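Local coordinates for protein MdbA (Actinomyces oris, PDB 4Z7X) that probably catalyses disulfide-bond formation in exported proteins, as a thioredoxin-fold thiol-disulfide oxidoreductase linked to the sortase-mediated pilus assembly pathway, at residues A[24-28]-A[29-33]; A[113-116]-A[117-121]; A[191-195]-A[196-200]. One frame throughout, in Å; residues are numbered along the deposited sequence.

Contact 1 of 3, residues A[24-28]-A[29-33]; sequences AKANQ and GGIPK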
loop_
_atom_site.group_PDB
_atom_site.type_symbol
_atom_site.label_atom_id
_atom_site.label_comp_id
_atom_site.label_asym_id
_atom_site.label_seq_id
_atom_site.Cartn_x
_atom_site.Cartn_y
_atom_site.Cartn_z
ATOM N N ALA A 24 -1.241 14.062 -9.956
ATOM C CA ALA A 24 -2.210 13.497 -10.894
ATOM C C ALA A 24 -1.854 12.051 -11.296
ATOM O O ALA A 24 -0.833 11.574 -10.928
ATOM C CB ALA A 24 -2.184 14.316 -12.117
ATOM N N LYS A 25 -2.704 11.385 -12.068
ATOM C CA LYS A 25 -2.467 9.998 -12.460
ATOM C C LYS A 25 -1.224 9.883 -13.329
ATOM O O LYS A 25 -0.923 10.768 -14.160
ATOM C CB LYS A 25 -3.679 9.422 -13.202
ATOM C CG LYS A 25 -4.902 9.312 -12.323
ATOM C CD LYS A 25 -4.890 8.107 -11.425
ATOM C CE LYS A 25 -5.963 8.190 -10.321
ATOM N NZ LYS A 25 -7.282 8.751 -10.730
ATOM N N ALA A 26 -0.510 8.790 -13.152
ATOM C CA ALA A 26 0.683 8.515 -13.980
ATOM C C ALA A 26 0.328 8.348 -15.437
ATOM O O ALA A 26 1.051 8.835 -16.298
ATOM C CB ALA A 26 1.404 7.274 -13.487
ATOM N N ASN A 27 -0.766 7.637 -15.725
ATOM C CA ASN A 27 -1.215 7.434 -17.120
ATOM C C ASN A 27 -0.092 6.966 -18.060
ATOM O O ASN A 27 0.203 7.574 -19.087
ATOM C CB ASN A 27 -1.877 8.684 -17.632
ATOM C CG ASN A 27 -3.203 8.925 -16.975
ATOM O OD1 ASN A 27 -3.875 7.990 -16.502
ATOM N ND2 ASN A 27 -3.586 10.171 -16.916
ATOM N N GLN A 28 0.521 5.852 -17.663
ATOM C CA GLN A 28 1.605 5.272 -18.410
ATOM C C GLN A 28 1.467 3.771 -18.512
ATOM O O GLN A 28 0.987 3.104 -17.589
ATOM C CB GLN A 28 2.952 5.523 -17.715
ATOM C CG GLN A 28 3.486 6.899 -17.858
ATOM C CD GLN A 28 4.841 6.941 -17.288
ATOM O OE1 GLN A 28 5.762 6.279 -17.790
ATOM N NE2 GLN A 28 4.978 7.662 -16.193
ATOM N N GLY A 29 1.979 3.234 -19.611
ATOM C CA GLY A 29 2.110 1.783 -19.749
ATOM C C GLY A 29 2.999 1.252 -18.639
ATOM O O GLY A 29 3.947 1.895 -18.246
ATOM N N GLY A 30 2.673 0.086 -18.107
ATOM C CA GLY A 30 3.472 -0.489 -17.037
ATOM C C GLY A 30 3.225 0.021 -15.643
ATOM O O GLY A 30 3.934 -0.364 -14.711
ATOM N N ILE A 31 2.262 0.906 -15.501
ATOM C CA ILE A 31 1.899 1.439 -14.219
ATOM C C ILE A 31 0.391 1.293 -14.081
ATOM O O ILE A 31 -0.356 1.590 -15.018
ATOM C CB ILE A 31 2.338 2.932 -14.096
ATOM C CG1 ILE A 31 3.869 3.044 -14.322
ATOM C CG2 ILE A 31 1.909 3.534 -12.748
ATOM C CD1 ILE A 31 4.438 4.436 -14.226
ATOM N N PRO A 32 -0.095 0.837 -12.894
ATOM C CA PRO A 32 -1.556 0.671 -12.795
ATOM C C PRO A 32 -2.326 1.954 -13.127
ATOM O O PRO A 32 -1.872 3.064 -12.827
ATOM C CB PRO A 32 -1.780 0.206 -11.369
ATOM C CG PRO A 32 -0.448 -0.364 -10.961
ATOM C CD PRO A 32 0.569 0.487 -11.658
ATOM N N LYS A 33 -3.499 1.779 -13.737
ATOM C CA LYS A 33 -4.278 2.918 -14.233
ATOM C C LYS A 33 -4.651 3.940 -13.177
ATOM O O LYS A 33 -4.762 5.113 -13.476
ATOM C CB LYS A 33 -5.564 2.395 -14.890
ATOM C CG LYS A 33 -5.345 1.584 -16.158
ATOM C CD LYS A 33 -6.634 0.841 -16.559
ATOM C CE LYS A 33 -6.872 -0.410 -15.691
ATOM N NZ LYS A 33 -8.141 -1.157 -15.974
HETATM O O HOH W 1 -2.185 6.117 -13.767
HETATM O O HOH W 2 -6.145 6.680 -15.290
HETATM O O HOH W 3 -0.889 4.369 -15.518
#

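Contact 2 of 3, residues A[113-116]-A[117-121]; sequences GVVL and DEAPA. With 3CX ((2S)-3-(cyclohexylamino)-2-hydroxypropane-1-sulfonic acid), chain C.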
loop_
_atom_site.group_PDB
_atom_site.type_symbol
_atom_site.label_atom_id
_atom_site.label_comp_id
_atom_site.label_asym_id
_atom_site.label_seq_id
_atom_site.Cartn_x
_atom_site.Cartn_y
_atom_site.Cartn_z
ATOM N N GLY A 113 -0.474 -4.955 -9.092
ATOM C CA GLY A 113 -0.823 -4.162 -10.274
ATOM C C GLY A 113 -2.020 -4.758 -11.002
ATOM O O GLY A 113 -2.928 -4.041 -11.438
ATOM N N VAL A 114 -2.037 -6.082 -11.124
ATOM C CA VAL A 114 -3.170 -6.753 -11.765
ATOM C C VAL A 114 -4.440 -6.522 -10.937
ATOM O O VAL A 114 -5.494 -6.223 -11.474
ATOM C CB VAL A 114 -2.904 -8.278 -11.879
ATOM C CG1 VAL A 114 -4.149 -9.012 -12.366
ATOM C CG2 VAL A 114 -1.704 -8.613 -12.772
ATOM N N VAL A 115 -4.325 -6.646 -9.599
ATOM C CA VAL A 115 -5.485 -6.420 -8.760
ATOM C C VAL A 115 -5.993 -4.964 -8.902
ATOM O O VAL A 115 -7.210 -4.729 -9.013
ATOM C CB VAL A 115 -5.209 -6.829 -7.292
ATOM C CG1 VAL A 115 -6.394 -6.457 -6.442
ATOM C CG2 VAL A 115 -4.944 -8.290 -7.220
ATOM N N LEU A 116 -5.088 -3.997 -8.828
ATOM C CA LEU A 116 -5.504 -2.610 -9.001
ATOM C C LEU A 116 -6.224 -2.360 -10.302
ATOM O O LEU A 116 -7.209 -1.625 -10.357
ATOM C CB LEU A 116 -4.313 -1.675 -8.890
ATOM C CG LEU A 116 -3.735 -1.550 -7.472
ATOM C CD1 LEU A 116 -2.400 -0.820 -7.461
ATOM C CD2 LEU A 116 -4.693 -0.843 -6.502
ATOM N N ASP A 117 -5.710 -2.952 -11.363
ATOM C CA ASP A 117 -6.250 -2.723 -12.676
ATOM C C ASP A 117 -7.528 -3.521 -12.957
ATOM O O ASP A 117 -8.368 -3.046 -13.711
ATOM C CB ASP A 117 -5.215 -3.072 -13.757
ATOM C CG ASP A 117 -4.213 -1.954 -14.018
ATOM O OD1 ASP A 117 -4.432 -0.809 -13.552
ATOM O OD2 ASP A 117 -3.236 -2.213 -14.766
ATOM N N GLU A 118 -7.675 -4.724 -12.378
ATOM C CA GLU A 118 -8.768 -5.606 -12.746
ATOM C C GLU A 118 -9.752 -5.949 -11.624
ATOM O O GLU A 118 -10.875 -6.397 -11.893
ATOM C CB GLU A 118 -8.211 -6.887 -13.332
ATOM C CG GLU A 118 -7.330 -6.640 -14.546
ATOM C CD GLU A 118 -7.601 -7.629 -15.653
ATOM O OE1 GLU A 118 -8.038 -8.761 -15.357
ATOM O OE2 GLU A 118 -7.408 -7.265 -16.821
ATOM N N ALA A 119 -9.327 -5.778 -10.374
ATOM C CA ALA A 119 -10.173 -6.098 -9.218
ATOM C C ALA A 119 -9.942 -5.074 -8.090
ATOM O O ALA A 119 -9.615 -5.440 -6.955
ATOM C CB ALA A 119 -9.897 -7.497 -8.729
ATOM N N PRO A 120 -10.102 -3.787 -8.398
ATOM C CA PRO A 120 -9.760 -2.757 -7.405
ATOM C C PRO A 120 -10.578 -2.867 -6.106
ATOM O O PRO A 120 -10.084 -2.492 -5.053
ATOM C CB PRO A 120 -10.033 -1.438 -8.141
ATOM C CG PRO A 120 -10.974 -1.839 -9.265
ATOM C CD PRO A 120 -10.461 -3.201 -9.693
ATOM N N ALA A 121 -11.774 -3.444 -6.171
ATOM C CA ALA A 121 -12.574 -3.624 -4.955
ATOM C C ALA A 121 -11.881 -4.460 -3.893
ATOM O O ALA A 121 -12.204 -4.360 -2.718
ATOM C CB ALA A 121 -13.939 -4.217 -5.269
HETATM O OAA 3CX C . -14.923 8.101 -3.869
HETATM O OAB 3CX C . -12.785 8.590 -2.580
HETATM O OAC 3CX C . -10.523 6.524 -3.357
HETATM O OAD 3CX C . -12.837 9.093 -4.858
HETATM C CAE 3CX C . -7.841 1.027 -5.818
HETATM C CAF 3CX C . -7.389 2.112 -6.759
HETATM C CAG 3CX C . -9.311 1.053 -5.415
HETATM C CAH 3CX C . -7.934 3.469 -6.308
HETATM C CAI 3CX C . -9.892 2.379 -4.985
HETATM C CAJ 3CX C . -10.984 5.150 -5.211
HETATM C CAK 3CX C . -12.760 6.669 -4.354
HETATM N NAL 3CX C . -9.530 4.897 -5.242
HETATM C CAM 3CX C . -11.247 6.501 -4.567
HETATM C CAN 3CX C . -8.936 3.523 -5.164
HETATM S SAO 3CX C . -13.301 8.165 -3.855
#

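Contact 3 of 3, residues A[191-195]-A[196-200]; sequences RELEG and TPTVF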
loop_
_atom_site.group_PDB
_atom_site.type_symbol
_atom_site.label_atom_id
_atom_site.label_comp_id
_atom_site.label_asym_id
_atom_site.label_seq_id
_atom_site.Cartn_x
_atom_site.Cartn_y
_atom_site.Cartn_z
ATOM N N ARG A 191 12.311 12.205 -2.267
ATOM C CA ARG A 191 11.859 12.804 -1.028
ATOM C C ARG A 191 12.793 12.564 0.145
ATOM O O ARG A 191 12.514 13.009 1.295
ATOM C CB ARG A 191 10.471 12.286 -0.745
ATOM C CG ARG A 191 9.534 12.757 -1.835
ATOM C CD ARG A 191 8.245 12.078 -1.713
ATOM N NE ARG A 191 7.240 12.793 -2.494
ATOM C CZ ARG A 191 6.214 12.200 -3.086
ATOM N NH1 ARG A 191 5.319 12.915 -3.760
ATOM N NH2 ARG A 191 6.136 10.891 -3.074
ATOM N N GLU A 192 13.894 11.872 -0.154
ATOM C CA GLU A 192 15.011 11.664 0.780
ATOM C C GLU A 192 14.564 11.036 2.089
ATOM O O GLU A 192 15.007 11.405 3.184
ATOM C CB GLU A 192 15.731 12.975 1.023
ATOM C CG GLU A 192 16.285 13.566 -0.277
ATOM C CD GLU A 192 17.604 14.294 -0.124
ATOM O OE1 GLU A 192 17.849 15.177 -0.958
ATOM O OE2 GLU A 192 18.401 13.979 0.790
ATOM N N LEU A 193 13.696 10.058 1.948
ATOM C CA LEU A 193 13.185 9.330 3.088
ATOM C C LEU A 193 14.257 8.331 3.511
ATOM O O LEU A 193 15.109 7.926 2.711
ATOM C CB LEU A 193 11.870 8.653 2.731
ATOM C CG LEU A 193 10.819 9.655 2.243
ATOM C CD1 LEU A 193 9.537 8.899 1.954
ATOM C CD2 LEU A 193 10.540 10.754 3.245
ATOM N N GLU A 194 14.215 7.956 4.778
ATOM C CA GLU A 194 15.330 7.253 5.392
ATOM C C GLU A 194 15.092 5.764 5.637
ATOM O O GLU A 194 16.055 5.006 5.769
ATOM C CB GLU A 194 15.725 7.975 6.678
ATOM C CG GLU A 194 15.862 9.484 6.437
ATOM C CD GLU A 194 16.672 10.221 7.486
ATOM O OE1 GLU A 194 17.309 11.246 7.118
ATOM O OE2 GLU A 194 16.666 9.795 8.666
ATOM N N GLY A 195 13.846 5.351 5.728
ATOM C CA GLY A 195 13.528 3.966 5.979
ATOM C C GLY A 195 12.060 3.672 5.761
ATOM O O GLY A 195 11.280 4.562 5.400
ATOM N N THR A 196 11.684 2.419 6.011
ATOM C CA THR A 196 10.278 2.005 5.945
ATOM C C THR A 196 9.843 1.300 7.259
ATOM O O THR A 196 10.651 0.680 7.931
ATOM C CB THR A 196 9.970 1.046 4.783
ATOM O OG1 THR A 196 10.866 -0.065 4.832
ATOM C CG2 THR A 196 10.135 1.740 3.459
ATOM N N PRO A 197 8.589 1.447 7.663
ATOM C CA PRO A 197 7.660 2.419 7.095
ATOM C C PRO A 197 8.040 3.863 7.414
ATOM O O PRO A 197 8.784 4.113 8.349
ATOM C CB PRO A 197 6.337 2.059 7.775
ATOM C CG PRO A 197 6.728 1.468 9.067
ATOM C CD PRO A 197 8.039 0.784 8.873
ATOM N N THR A 198 7.521 4.803 6.608
ATOM C CA THR A 198 7.535 6.217 6.937
ATOM C C THR A 198 6.089 6.659 6.817
ATOM O O THR A 198 5.426 6.330 5.825
ATOM C CB THR A 198 8.458 7.067 6.018
ATOM O OG1 THR A 198 9.823 6.670 6.192
ATOM C CG2 THR A 198 8.315 8.522 6.373
ATOM N N VAL A 199 5.602 7.379 7.811
ATOM C CA VAL A 199 4.194 7.803 7.853
ATOM C C VAL A 199 4.099 9.323 8.013
ATOM O O VAL A 199 4.804 9.936 8.827
ATOM C CB VAL A 199 3.484 7.066 9.031
ATOM C CG1 VAL A 199 2.037 7.486 9.172
ATOM C CG2 VAL A 199 3.536 5.542 8.826
ATOM N N PHE A 200 3.196 9.925 7.231
ATOM C CA PHE A 200 2.850 11.332 7.370
ATOM C C PHE A 200 1.350 11.444 7.570
ATOM O O PHE A 200 0.569 10.640 7.025
ATOM C CB PHE A 200 3.258 12.088 6.115
ATOM C CG PHE A 200 4.721 12.096 5.858
ATOM C CD1 PHE A 200 5.508 13.122 6.351
ATOM C CD2 PHE A 200 5.298 11.122 5.044
ATOM C CE1 PHE A 200 6.863 13.131 6.121
ATOM C CE2 PHE A 200 6.656 11.124 4.790
ATOM C CZ PHE A 200 7.444 12.141 5.330
HETATM O O HOH W 4 11.872 8.401 6.579
#

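Contact 1 of 3, residues A[24-28]-A[29-33]
Gln28 and Ile31 close a type II beta turn: the N-H of Ile31 meets the carbonyl O of Gln28 with N to O 3.3 Å, approaching from above the carbonyl plane, 43° out of it. Gly30 takes the third position of the turn with positive phi (81°), where a CB would be pressed against the preceding carbonyl oxygen, so glycine suits it.

Beyond the turn the two arms are joined by water. One water accepts from Asn27 N and probably donates to Lys33 O; a second donates to both Asn27 OD1 and Lys33 O; a third accepts from Gln28 N at 3.0 Å and probably donates to Ile31 O, 2.9 Å away.

The apolar contacts belong to Ile31. Its CG2, anti to the backbone N, reaches Ala26 CB at 3.8 Å, a small methyl that lets the arms come close. CG1 lies beside the backbone N and carries CD1 alongside the Gln28 chain, 3.8 Å from Gln28 NE2. The two side chains run side by side, while Gln28 OE1 accepts from Lys179. In the conformer described, Lys25 CD lies 3.6 Å from Lys33 O.

This surface loop precedes strand 41-43. Ile31 packs on Lys179 and Leu183 of helix 178-190, and Pro32 packs on Trp180 of that helix and on Leu116 of helix 103-118.

Contact 2 of 3, residues A[113-116]-A[117-121]
Val115 O and Ala119 N form a short hydrogen bond, 2.7 Å, in the last turn of helix 103-118. Before it come two more i to i+4 bonds: Asp117 N gives its hydrogen to Gly113 O, and Glu118 N to Val114 O at 2.8 Å, the latter nearly along the C=O axis (161°). Glu118 N also makes a weak bond to Val115 O, 3.4 Å away. Val115 O thus serves Ala119 strongly and Glu118 weakly.

Ala119 is the first residue to leave helical angles, and Pro120 follows. Pro120 has no N-H to offer Leu116 O, so the i to i+4 pattern ends and a 3-10 segment begins; the ring carbon Pro120 CB lies 3.6 Å from Leu116 O instead.

Both acidic side chains lie back against carbonyl oxygens of the preceding turn. In Asp117, CG lies beside the backbone N (chi1 -82°), which places CB and CG next to Gly113 O; the carboxylate accepts from Tyr177 OH and Lys33 N. Glu118, in the conformer described, folds CB and CG past Val114 O and carries its carboxylate to a salt bridge with Lys167.

Val115 CG1, anti to the backbone N, meets the backbone O of Ala119 at 3.4 Å and Ala119 CB at 4.3 Å, and Val115 also packs on Phe126 of helix 123-140. Leu116 CD2 lies 3.7 Å from CAE in the cyclohexyl ring of the bound sulfonic acid, and Pro120 O 3.6 Å from CAG of that ring.

Chemically, Leu116 and the Pro120 ring and carbonyl border the cyclohexyl group, while the ligand's polar groups bond to Thr42, Gly44, Glu45 and Gly46. The two carboxylates at the C-terminal end probably feel an unfavourable helix dipole, which Lys167 would offset for Glu118.

Contact 3 of 3, residues A[191-195]-A[196-200]
Thr198 turns OG1 anti to its carbonyl carbon (chi1 -64°), which aims the hydroxyl back at Gly195. Leu193 has a similar first torsion (-57°); with CD1 continuing the chain, the second branch, CD2, is left to meet the ring of Phe200.

The hydroxyl of Thr198 donates to Gly195 O with OG1 to O 2.7 Å, tilted 34° from the carbonyl plane. It also accepts from a water, which in turn takes the N-H of Glu194, its oxygen 3.0 Å from Glu194 N. One side-chain oxygen therefore ties down two points of the incoming loop, a task well suited to threonine at the start of a strand.

Leu193 CD2 touches the Phe200 ring at its edge, in plane, 4.0 Å from Phe200 CZ. Leu193 packs further on Tyr62 and Phe188, which makes a branched apolar residue fitting here.

The loop leaves helix 178-190 through a Schellman motif, with Glu192 at positive phi, and enters strand 198-201 across a cis peptide bond before Pro197. Thr196 packs on Cys67 and Cys70, the pair of a probable thioredoxin-type CxxC active site, and Pro197 itself packs on Cys70. A cis-proline loop facing such cysteines is the hallmark of the thioredoxin fold.

Along the chain the three contacts come in series, 24-33, then 113-121, then 191-200. Contacts 1 and 2 have centres 13 Å apart and touch through the bond of Lys33 N to Asp117 and the packing of Pro32 on the helix end, which fasten the N-terminal loop to helix 103-118 beside the bound ligand. Contact 3 stands apart, its centre about 25 Å from that of contact 2, on the opposite side of the chain's centre, and about 23 Å from that of contact 1. Helix 178-190 runs between contacts 1 and 3: its start meets Ile31 and Pro32, and its end leads into contact 3, whose strand 198-201 joins the central sheet near the probable active-site cysteines.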